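Local coordinates for similar to hydroxylamine oxidoreductase (Kuenenia stuttgartiensis, PDB 6H5L), which is a multihaem c-type cytochrome of the hydroxylamine oxidoreductase family that forms, with a partner protein, a 60-haem reductase complex with an extended electron transfer pathway, at the interface of chains A and B. Sequence-based numbering; all coordinates share one arbitrary frame. Chains: chain A/B, Similar to hydroxylamine oxidoreductase.

Contacts 1 and 2 are neighbouring stretches of one interface, the centres of their C-alpha atoms about 9 Å apart. Both set helix 480-513 of chain B against helices 443-446 and 455-476 of chain A, and both use A:Met445, B:Ala489 and B:Met492. Contact 2 lies near the start of the chain B helix, where aromatic rings meet a haem-binding segment; contact 1 lies further along it, where polar and charged groups appear. The two chains are copies of one protein meeting without exact two-fold symmetry, which would suit the three-fold association typical of this family, within an assembly containing six copies.

Contact 1: the interface of chains A and B. Residues chain A 445, 448, 454, 458, 462, 466; chain B 489, 492-493, 496-497.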
# COMPACT_ATOMS: atom_id res chain seq x y z
N MET A 445 5.48 -25.38 57.34
CA MET A 445 4.85 -25.00 56.08
C MET A 445 5.14 -26.03 54.99
O MET A 445 4.33 -26.21 54.07
CB MET A 445 5.36 -23.63 55.64
CG MET A 445 4.33 -22.72 55.01
SD MET A 445 3.43 -21.78 56.26
CE MET A 445 2.35 -20.82 55.21
N GLN A 448 5.41 -32.22 57.25
CA GLN A 448 4.72 -32.64 58.46
C GLN A 448 5.36 -33.91 58.99
O GLN A 448 5.34 -34.95 58.33
CB GLN A 448 3.23 -32.86 58.20
CG GLN A 448 2.47 -33.38 59.42
CD GLN A 448 2.52 -32.42 60.59
OE1 GLN A 448 2.63 -31.21 60.40
NE2 GLN A 448 2.44 -32.96 61.80
N SER A 454 2.44 -28.65 65.42
CA SER A 454 1.08 -28.79 65.91
C SER A 454 0.14 -27.97 65.03
O SER A 454 0.54 -27.34 64.05
CB SER A 454 0.99 -28.37 67.37
OG SER A 454 1.38 -27.02 67.54
N ASN A 458 1.18 -24.09 62.71
CA ASN A 458 0.97 -23.85 61.29
C ASN A 458 -0.09 -22.79 61.03
O ASN A 458 -0.08 -22.17 59.96
CB ASN A 458 0.58 -25.15 60.59
CG ASN A 458 1.77 -25.83 59.92
OD1 ASN A 458 2.91 -25.45 60.16
ND2 ASN A 458 1.49 -26.82 59.08
N ARG A 462 0.96 -19.80 58.62
CA ARG A 462 0.18 -19.23 57.53
C ARG A 462 -0.07 -17.74 57.72
O ARG A 462 -0.26 -17.01 56.74
CB ARG A 462 -1.15 -19.98 57.38
CG ARG A 462 -1.02 -21.35 56.72
CD ARG A 462 -2.38 -21.99 56.50
NE ARG A 462 -3.04 -22.31 57.75
CZ ARG A 462 -2.85 -23.44 58.43
NH1 ARG A 462 -2.01 -24.36 57.96
NH2 ARG A 462 -3.50 -23.66 59.56
N TRP A 466 2.19 -16.62 54.71
CA TRP A 466 1.26 -16.57 53.59
C TRP A 466 0.50 -15.25 53.54
O TRP A 466 0.60 -14.51 52.56
CB TRP A 466 0.26 -17.73 53.68
CG TRP A 466 0.63 -18.94 52.90
CD1 TRP A 466 1.83 -19.20 52.31
CD2 TRP A 466 -0.21 -20.06 52.61
NE1 TRP A 466 1.80 -20.42 51.68
CE2 TRP A 466 0.55 -20.97 51.86
CE3 TRP A 466 -1.53 -20.39 52.93
CZ2 TRP A 466 0.04 -22.19 51.40
CZ3 TRP A 466 -2.04 -21.60 52.48
CH2 TRP A 466 -1.26 -22.48 51.73
N ALA B 489 2.68 -28.70 49.53
CA ALA B 489 2.65 -27.96 50.79
C ALA B 489 1.28 -27.96 51.45
O ALA B 489 1.20 -28.19 52.67
CB ALA B 489 3.18 -26.54 50.57
N MET B 492 0.74 -31.40 53.00
CA MET B 492 1.39 -31.53 54.30
C MET B 492 0.60 -30.81 55.38
O MET B 492 0.62 -31.23 56.54
CB MET B 492 2.81 -30.98 54.22
CG MET B 492 3.76 -31.82 53.38
SD MET B 492 3.98 -33.48 54.05
CE MET B 492 5.26 -34.11 52.97
N MET B 493 -0.09 -29.72 55.02
CA MET B 493 -0.81 -28.95 56.03
C MET B 493 -2.07 -29.67 56.49
O MET B 493 -2.44 -29.57 57.66
CB MET B 493 -1.16 -27.56 55.48
CG MET B 493 -0.07 -26.55 55.73
SD MET B 493 -0.21 -25.11 54.67
CE MET B 493 1.17 -24.18 55.28
N THR B 496 -1.05 -32.11 58.96
CA THR B 496 -0.92 -31.47 60.27
C THR B 496 -2.27 -31.42 60.99
O THR B 496 -2.36 -31.77 62.18
CB THR B 496 -0.36 -30.06 60.11
OG1 THR B 496 0.89 -30.12 59.41
CG2 THR B 496 -0.14 -29.42 61.48
N ARG B 497 -3.32 -31.00 60.29
CA ARG B 497 -4.64 -30.92 60.90
C ARG B 497 -5.18 -32.30 61.24
O ARG B 497 -5.87 -32.47 62.26
CB ARG B 497 -5.61 -30.19 59.96
CG ARG B 497 -5.22 -28.76 59.62
CD ARG B 497 -6.27 -28.13 58.72
NE ARG B 497 -6.02 -26.72 58.45
CZ ARG B 497 -5.46 -26.26 57.34
NH1 ARG B 497 -5.10 -27.10 56.38
NH2 ARG B 497 -5.28 -24.95 57.18
O HOH W 1 -1.17 -27.22 58.82
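B:Met493 reaches A:Met445 where two copies of a hydroxylamine oxidoreductase-like multihaem cytochrome meet, in which the long C-terminal helix 480-513 of chain B lies against helices 443-446 and 455-476 of chain A. The tightly packed part of the contact is built on these two thioethers. B:Met493 is extended beyond CG (chi2 162°), which carries its terminal methyl to the other methionine: A:Met445 CG, SD and CE all lie 3.4 to 3.6 Å from B:Met493 CE. A:Met445 CE in turn lies over the rim of one face of the A:Trp466 ring. The B:Met493 SD passes A:Trp466 CH2 4.1 Å away, and B:Met493 CE also meets the aliphatic CG of A:Arg462 at 3.9 Å. Unbranched, flexible methionine suits a place where a long apolar chain must lie alongside an indole rim and an arginine stem.

The other side is looser, polar and watered. A water accepts from the amide ND2 of A:Asn458 at 2.7 Å and from the guanidinium NH1 of A:Arg462, and lies 2.9 Å from the backbone O of B:Met493, bridging the chains through solvent. A:Arg462, bent at chi3 (-66°), offers its guanidinium edge to this water. Over the centre of one face comes B:Arg497 NH2, tip to tip with the planes 31° apart; over the other lies the backbone carbonyl O of A:Asn458, whose partial negative charge may ease the meeting of two probably cationic groups.

Next to this, B:Thr496 OG1 turns back to its own helix and hydrogen-bonds B:Met492 O at 3.1 Å. The A:Gln448 amide lies obliquely across this threonine, A:Gln448 CD 3.6 Å from B:Thr496 CA; the placement of OE1 against OG1 is doubtful. Threonine suits its place because its hydroxyl bonds back to its own helix while its methyl CG2 faces the backbone O of A:Ser454.

Contact 2: the interface of chains A and B. Residues chain A 195-196, 199, 445-446, 465; chain B 484-485, 489, 492.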
# COMPACT_ATOMS: atom_id res chain seq x y z
N GLY A 195 8.25 -34.74 46.07
CA GLY A 195 7.22 -33.78 46.41
C GLY A 195 7.70 -32.35 46.32
O GLY A 195 6.88 -31.43 46.21
N GLN A 196 9.02 -32.14 46.35
CA GLN A 196 9.64 -30.84 46.15
C GLN A 196 10.00 -30.59 44.69
O GLN A 196 10.97 -29.87 44.41
CB GLN A 196 10.87 -30.72 47.05
CG GLN A 196 10.56 -31.05 48.51
CD GLN A 196 11.80 -31.12 49.38
OE1 GLN A 196 11.85 -30.52 50.45
NE2 GLN A 196 12.81 -31.85 48.92
N CYS A 199 10.07 -27.04 43.77
CA CYS A 199 11.11 -26.28 44.45
C CYS A 199 12.38 -26.21 43.61
O CYS A 199 12.92 -25.12 43.37
CB CYS A 199 11.40 -26.90 45.82
SG CYS A 199 9.94 -27.08 46.88
N MET A 445 5.48 -25.38 57.34
CA MET A 445 4.85 -25.00 56.08
C MET A 445 5.14 -26.03 54.99
O MET A 445 4.33 -26.21 54.07
CB MET A 445 5.36 -23.63 55.64
CG MET A 445 4.33 -22.72 55.01
SD MET A 445 3.43 -21.78 56.26
CE MET A 445 2.35 -20.82 55.21
N PHE A 446 6.29 -26.71 55.07
CA PHE A 446 6.81 -27.54 54.00
C PHE A 446 6.65 -29.03 54.27
O PHE A 446 6.36 -29.80 53.35
CB PHE A 446 8.30 -27.24 53.78
CG PHE A 446 8.59 -25.80 53.42
CD1 PHE A 446 8.48 -24.79 54.36
CD2 PHE A 446 9.01 -25.47 52.14
CE1 PHE A 446 8.76 -23.48 54.03
CE2 PHE A 446 9.28 -24.16 51.80
CZ PHE A 446 9.16 -23.16 52.75
N PHE A 465 3.77 -16.20 56.96
CA PHE A 465 4.43 -16.62 55.73
C PHE A 465 3.51 -16.66 54.52
O PHE A 465 4.00 -16.75 53.39
CB PHE A 465 5.08 -18.00 55.92
CG PHE A 465 6.09 -18.34 54.86
CD1 PHE A 465 7.35 -17.76 54.87
CD2 PHE A 465 5.79 -19.24 53.85
CE1 PHE A 465 8.28 -18.07 53.90
CE2 PHE A 465 6.72 -19.55 52.87
CZ PHE A 465 7.97 -18.97 52.90
N TRP B 484 4.00 -27.22 43.94
CA TRP B 484 4.37 -27.20 45.34
C TRP B 484 3.37 -26.47 46.22
O TRP B 484 2.86 -27.04 47.20
CB TRP B 484 5.76 -26.58 45.52
CG TRP B 484 6.09 -26.36 46.96
CD1 TRP B 484 5.98 -25.19 47.66
CD2 TRP B 484 6.54 -27.34 47.90
NE1 TRP B 484 6.35 -25.38 48.97
CE2 TRP B 484 6.70 -26.70 49.14
CE3 TRP B 484 6.83 -28.71 47.81
CZ2 TRP B 484 7.14 -27.37 50.28
CZ3 TRP B 484 7.27 -29.37 48.94
CH2 TRP B 484 7.41 -28.70 50.16
N TRP B 485 3.07 -25.21 45.91
CA TRP B 485 2.31 -24.37 46.82
C TRP B 485 0.80 -24.59 46.74
O TRP B 485 0.10 -24.29 47.71
CB TRP B 485 2.63 -22.89 46.59
CG TRP B 485 3.91 -22.47 47.25
CD1 TRP B 485 5.03 -21.98 46.65
CD2 TRP B 485 4.19 -22.53 48.65
NE1 TRP B 485 5.99 -21.72 47.59
CE2 TRP B 485 5.51 -22.05 48.83
CE3 TRP B 485 3.47 -22.94 49.78
CZ2 TRP B 485 6.11 -21.96 50.09
CZ3 TRP B 485 4.07 -22.85 51.02
CH2 TRP B 485 5.37 -22.37 51.17
N ALA B 489 2.68 -28.70 49.53
CA ALA B 489 2.65 -27.96 50.79
C ALA B 489 1.28 -27.96 51.45
O ALA B 489 1.20 -28.19 52.67
CB ALA B 489 3.18 -26.54 50.57
N MET B 492 0.74 -31.40 53.00
CA MET B 492 1.39 -31.53 54.30
C MET B 492 0.60 -30.81 55.38
O MET B 492 0.62 -31.23 56.54
CB MET B 492 2.81 -30.98 54.22
CG MET B 492 3.76 -31.82 53.38
SD MET B 492 3.98 -33.48 54.05
CE MET B 492 5.26 -34.11 52.97
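The first turns of helix 480-513 of chain B run past the short helix 443-446 of chain A and the 194-202 segment of that chain, where B:Trp484 meets A:Phe446. The first torsions send the two consecutive indoles different ways: B:Trp484 has CG anti to the backbone N (chi1 171°), whereas B:Trp485 has it anti to the carbonyl carbon (chi1 -81°). They still pack against each other, the rim of B:Trp484 at CD1 over a face of B:Trp485, and A:Phe446 lies against both.

B:Trp484 is held on both faces and along its rim. Over one face lies the sulfur of A:Cys199, its SG 3.6 Å from B:Trp484 CD2; over the opposite face lies the methyl CB of B:Ala489, from the same helix, whose small size lets the indole lie down against it. A:Cys199 is the first cysteine of a haem-binding CXXCH motif, in which the sulfur forms a thioether to haem c, an apolar group suited to an aromatic face. The tryptophan is therefore packed beside a haem attachment point of the neighbouring chain. At the indole edge stand the backbone of A:Gly195, whose lack of a side chain allows close approach, and the CB of A:Phe446. A:Gln196 runs alongside, its aliphatic CG 3.7 Å from B:Trp484 CZ3.

The A:Phe446 side chain crosses B:Trp484 at about a right angle, A:Phe446 CD2 3.3 Å from B:Trp484 CZ2. The B:Trp485 rim points at the face of the phenyl, B:Trp485 CH2 4.2 Å from A:Phe446 CZ; the contact is edge-to-face, planes at 64°. No nitrogen or oxygen comes within bonding reach across this patch, so shape and ring packing hold it together, which suits broad, rigid aromatic residues.

B:Trp485 also touches A:Met445 of helix 443-446, whose CG is 4.0 Å from B:Trp485 CH2. The same indole crosses A:Phe465 of helix 455-476 at about a right angle, bringing CZ2 to the phenyl edge, in the plane of that ring, and B:Trp485 CH2 to 3.6 Å from A:Phe465 CE2.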